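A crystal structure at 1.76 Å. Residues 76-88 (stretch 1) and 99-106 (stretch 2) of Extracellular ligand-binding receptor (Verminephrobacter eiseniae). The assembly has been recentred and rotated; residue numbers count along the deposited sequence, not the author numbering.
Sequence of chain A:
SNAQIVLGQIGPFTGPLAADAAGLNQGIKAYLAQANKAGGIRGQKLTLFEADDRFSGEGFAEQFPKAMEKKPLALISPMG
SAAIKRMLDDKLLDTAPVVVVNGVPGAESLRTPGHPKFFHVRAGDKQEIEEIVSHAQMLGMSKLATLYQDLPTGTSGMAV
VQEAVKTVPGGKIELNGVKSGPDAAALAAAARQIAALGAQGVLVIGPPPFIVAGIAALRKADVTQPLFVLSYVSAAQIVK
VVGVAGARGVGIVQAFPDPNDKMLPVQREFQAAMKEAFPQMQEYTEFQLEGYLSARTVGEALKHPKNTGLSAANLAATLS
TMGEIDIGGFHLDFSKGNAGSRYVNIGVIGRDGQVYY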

# COMPACT_ATOMS: atom_id res chain seq x y z
N ILE A 76 -10.66 7.48 3.07
CA ILE A 76 -9.59 6.68 3.63
C ILE A 76 -9.04 5.71 2.60
O ILE A 76 -9.79 4.90 2.06
CB ILE A 76 -10.04 5.86 4.85
CG1 ILE A 76 -10.73 6.74 5.88
CG2 ILE A 76 -8.82 5.12 5.47
CD1 ILE A 76 -9.85 7.85 6.41
N SER A 77 -7.75 5.83 2.32
CA SER A 77 -6.99 4.87 1.52
C SER A 77 -7.67 4.40 0.22
O SER A 77 -7.96 3.21 0.06
CB SER A 77 -6.60 3.66 2.39
OG SER A 77 -5.54 2.94 1.79
N PRO A 78 -7.92 5.33 -0.72
CA PRO A 78 -8.34 4.85 -2.04
C PRO A 78 -7.28 3.94 -2.63
O PRO A 78 -6.08 4.12 -2.39
CB PRO A 78 -8.48 6.13 -2.87
CG PRO A 78 -7.61 7.16 -2.15
CD PRO A 78 -7.75 6.80 -0.69
N MSE A 79 -7.74 2.96 -3.40
CA MSE A 79 -6.88 1.92 -3.95
C MSE A 79 -7.14 1.76 -5.45
O MSE A 79 -8.29 1.63 -5.88
CB MSE A 79 -7.14 0.60 -3.22
CG MSE A 79 -6.58 -0.61 -3.93
SE MSE A 79 -6.96 -2.22 -2.88
CE MSE A 79 -5.33 -2.20 -1.83
N GLY A 80 -6.07 1.78 -6.24
CA GLY A 80 -6.17 1.61 -7.67
C GLY A 80 -5.46 2.73 -8.39
O GLY A 80 -5.75 3.90 -8.16
N SER A 81 -4.51 2.37 -9.26
CA SER A 81 -3.78 3.34 -10.07
C SER A 81 -4.69 4.26 -10.90
O SER A 81 -4.53 5.48 -10.89
CB SER A 81 -2.82 2.62 -11.02
OG SER A 81 -1.97 1.75 -10.30
N ALA A 82 -5.63 3.66 -11.63
CA ALA A 82 -6.50 4.41 -12.52
C ALA A 82 -7.35 5.38 -11.73
O ALA A 82 -7.55 6.53 -12.15
CB ALA A 82 -7.38 3.47 -13.34
N ALA A 83 -7.87 4.90 -10.60
CA ALA A 83 -8.71 5.71 -9.73
C ALA A 83 -7.97 6.94 -9.21
O ALA A 83 -8.45 8.06 -9.35
CB ALA A 83 -9.22 4.87 -8.56
N ILE A 84 -6.81 6.74 -8.58
CA ILE A 84 -6.05 7.88 -8.04
C ILE A 84 -5.59 8.83 -9.14
O ILE A 84 -5.62 10.06 -8.97
CB ILE A 84 -4.86 7.41 -7.16
CG1 ILE A 84 -5.37 6.63 -5.95
CG2 ILE A 84 -4.00 8.60 -6.71
CD1 ILE A 84 -4.28 5.84 -5.25
N LYS A 85 -5.16 8.28 -10.27
CA LYS A 85 -4.76 9.12 -11.40
C LYS A 85 -5.93 10.00 -11.87
O LYS A 85 -5.76 11.19 -12.16
CB LYS A 85 -4.23 8.26 -12.55
CG LYS A 85 -3.79 9.05 -13.78
CD LYS A 85 -2.93 8.18 -14.71
CE LYS A 85 -2.33 9.01 -15.84
NZ LYS A 85 -3.39 9.67 -16.65
N ARG A 86 -7.12 9.42 -11.92
CA ARG A 86 -8.31 10.17 -12.32
C ARG A 86 -8.61 11.27 -11.29
O ARG A 86 -8.96 12.39 -11.66
CB ARG A 86 -9.51 9.23 -12.45
CG ARG A 86 -10.79 9.90 -12.94
CD ARG A 86 -10.62 10.46 -14.35
NE ARG A 86 -11.89 10.93 -14.89
CZ ARG A 86 -12.71 10.19 -15.64
NH1 ARG A 86 -12.38 8.94 -15.95
NH2 ARG A 86 -13.84 10.70 -16.08
N MSE A 87 -8.46 10.94 -10.01
CA MSE A 87 -8.70 11.91 -8.94
C MSE A 87 -7.79 13.11 -9.14
O MSE A 87 -8.21 14.26 -8.98
CB MSE A 87 -8.45 11.29 -7.57
CG MSE A 87 -8.72 12.21 -6.38
SE MSE A 87 -8.24 11.35 -4.67
CE MSE A 87 -6.29 11.48 -4.79
N LEU A 88 -6.54 12.85 -9.51
CA LEU A 88 -5.57 13.93 -9.67
C LEU A 88 -5.73 14.67 -11.00
O LEU A 88 -5.64 15.90 -11.06
CB LEU A 88 -4.14 13.39 -9.50
CG LEU A 88 -3.80 12.77 -8.14
CD1 LEU A 88 -2.48 12.00 -8.21
CD2 LEU A 88 -3.72 13.83 -7.05
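Stretch 2, residues 99-106: VVVNGVPG

How does stretch 2 run along stretch 1? The two stretches run in the same direction, with Val101 beside Ile76, Asn102 beside Ser77 and Val104 beside Met79. Val99 to Val101 form a strand, and Ile76 and Val101 make a parallel bridge, their CA atoms 5.1 Å apart. Beyond it both stretches leave regular strand geometry: Ser77 and Asn102 both have positive phi. They are bridged again at Met79 and Val104, where the CA atoms are 4.6 Å apart. A cis peptide bond then leads into Pro105, while stretch 1 turns into a helix at Ser81, with Gly80 at the N-cap position.

Which hydrogen bonds link the two stretches? Ser77 N donates to Val101 O at 2.7 Å. Farther along, Val104 uses both its polar backbone atoms: its N donates to Pro78 O at 2.9 Å, and its O accepts from Gly80 N at 2.8 Å. Val104 O also lies 3.2 Å from Met79 CA in a CA-H...O contact. One bond between side chains joins the set: Asn102 ND2 donates to Ser77 OG at 3.2 Å.

Where do apolar side chains meet? Val100 touches both the loop and the helix of stretch 1: its CG1 lies 3.6 Å from Pro78 CD and its CG2 4.0 Å from Met87 SE, the selenium of a selenomethionine. Met79, also selenomethionine, brings CE to 3.8 Å from Val104 CG1. On the sheet face shared by Ile76 and Val101, Ile76 CD1 approaches Val101 CB at 4.3 Å.

How does the start of the helix meet Gly103 to Pro105? The CA-to-CB bond of Ile84 points toward stretch 2, and its CD1 lies 3.3 Å from Val104 O and 4.1 Å from Gly103 CA. Ser81 OG lies 3.6 Å from Pro105 CG, so the proline ring packs beside the first helical turn.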

# COMPACT_ATOMS: atom_id res chain seq x y z
N VAL A 99 -10.14 15.63 3.11
CA VAL A 99 -8.75 15.22 3.05
C VAL A 99 -8.75 13.75 2.65
O VAL A 99 -9.69 13.00 3.00
CB VAL A 99 -8.04 15.44 4.39
CG1 VAL A 99 -8.74 14.70 5.43
CG2 VAL A 99 -6.65 14.93 4.33
N VAL A 100 -7.74 13.35 1.89
CA VAL A 100 -7.61 11.95 1.49
C VAL A 100 -6.43 11.40 2.25
O VAL A 100 -5.33 11.94 2.18
CB VAL A 100 -7.36 11.79 -0.02
CG1 VAL A 100 -7.26 10.31 -0.37
CG2 VAL A 100 -8.48 12.44 -0.83
N VAL A 101 -6.67 10.35 3.03
CA VAL A 101 -5.63 9.83 3.91
C VAL A 101 -5.19 8.47 3.41
O VAL A 101 -5.96 7.50 3.45
CB VAL A 101 -6.10 9.75 5.38
CG1 VAL A 101 -5.03 9.11 6.25
CG2 VAL A 101 -6.43 11.15 5.89
N ASN A 102 -3.95 8.45 2.93
CA ASN A 102 -3.32 7.29 2.29
C ASN A 102 -3.83 7.05 0.88
O ASN A 102 -4.94 7.47 0.50
CB ASN A 102 -3.42 6.02 3.15
CG ASN A 102 -2.28 5.05 2.86
OD1 ASN A 102 -1.12 5.46 2.74
ND2 ASN A 102 -2.61 3.76 2.73
N GLY A 103 -3.00 6.39 0.09
CA GLY A 103 -3.33 6.02 -1.27
C GLY A 103 -2.52 4.79 -1.60
O GLY A 103 -1.36 4.67 -1.19
N VAL A 104 -3.15 3.85 -2.30
CA VAL A 104 -2.48 2.63 -2.77
C VAL A 104 -2.72 2.54 -4.27
O VAL A 104 -3.86 2.57 -4.71
CB VAL A 104 -3.11 1.38 -2.14
CG1 VAL A 104 -2.45 0.10 -2.68
CG2 VAL A 104 -3.01 1.46 -0.63
N PRO A 105 -1.65 2.39 -5.07
CA PRO A 105 -0.25 2.19 -4.70
C PRO A 105 0.45 3.50 -4.41
O PRO A 105 -0.05 4.57 -4.77
CB PRO A 105 0.35 1.60 -5.98
CG PRO A 105 -0.42 2.27 -7.07
CD PRO A 105 -1.83 2.39 -6.54
N GLY A 106 1.63 3.41 -3.80
CA GLY A 106 2.46 4.56 -3.53
C GLY A 106 3.35 4.94 -4.70
O GLY A 106 4.50 5.34 -4.51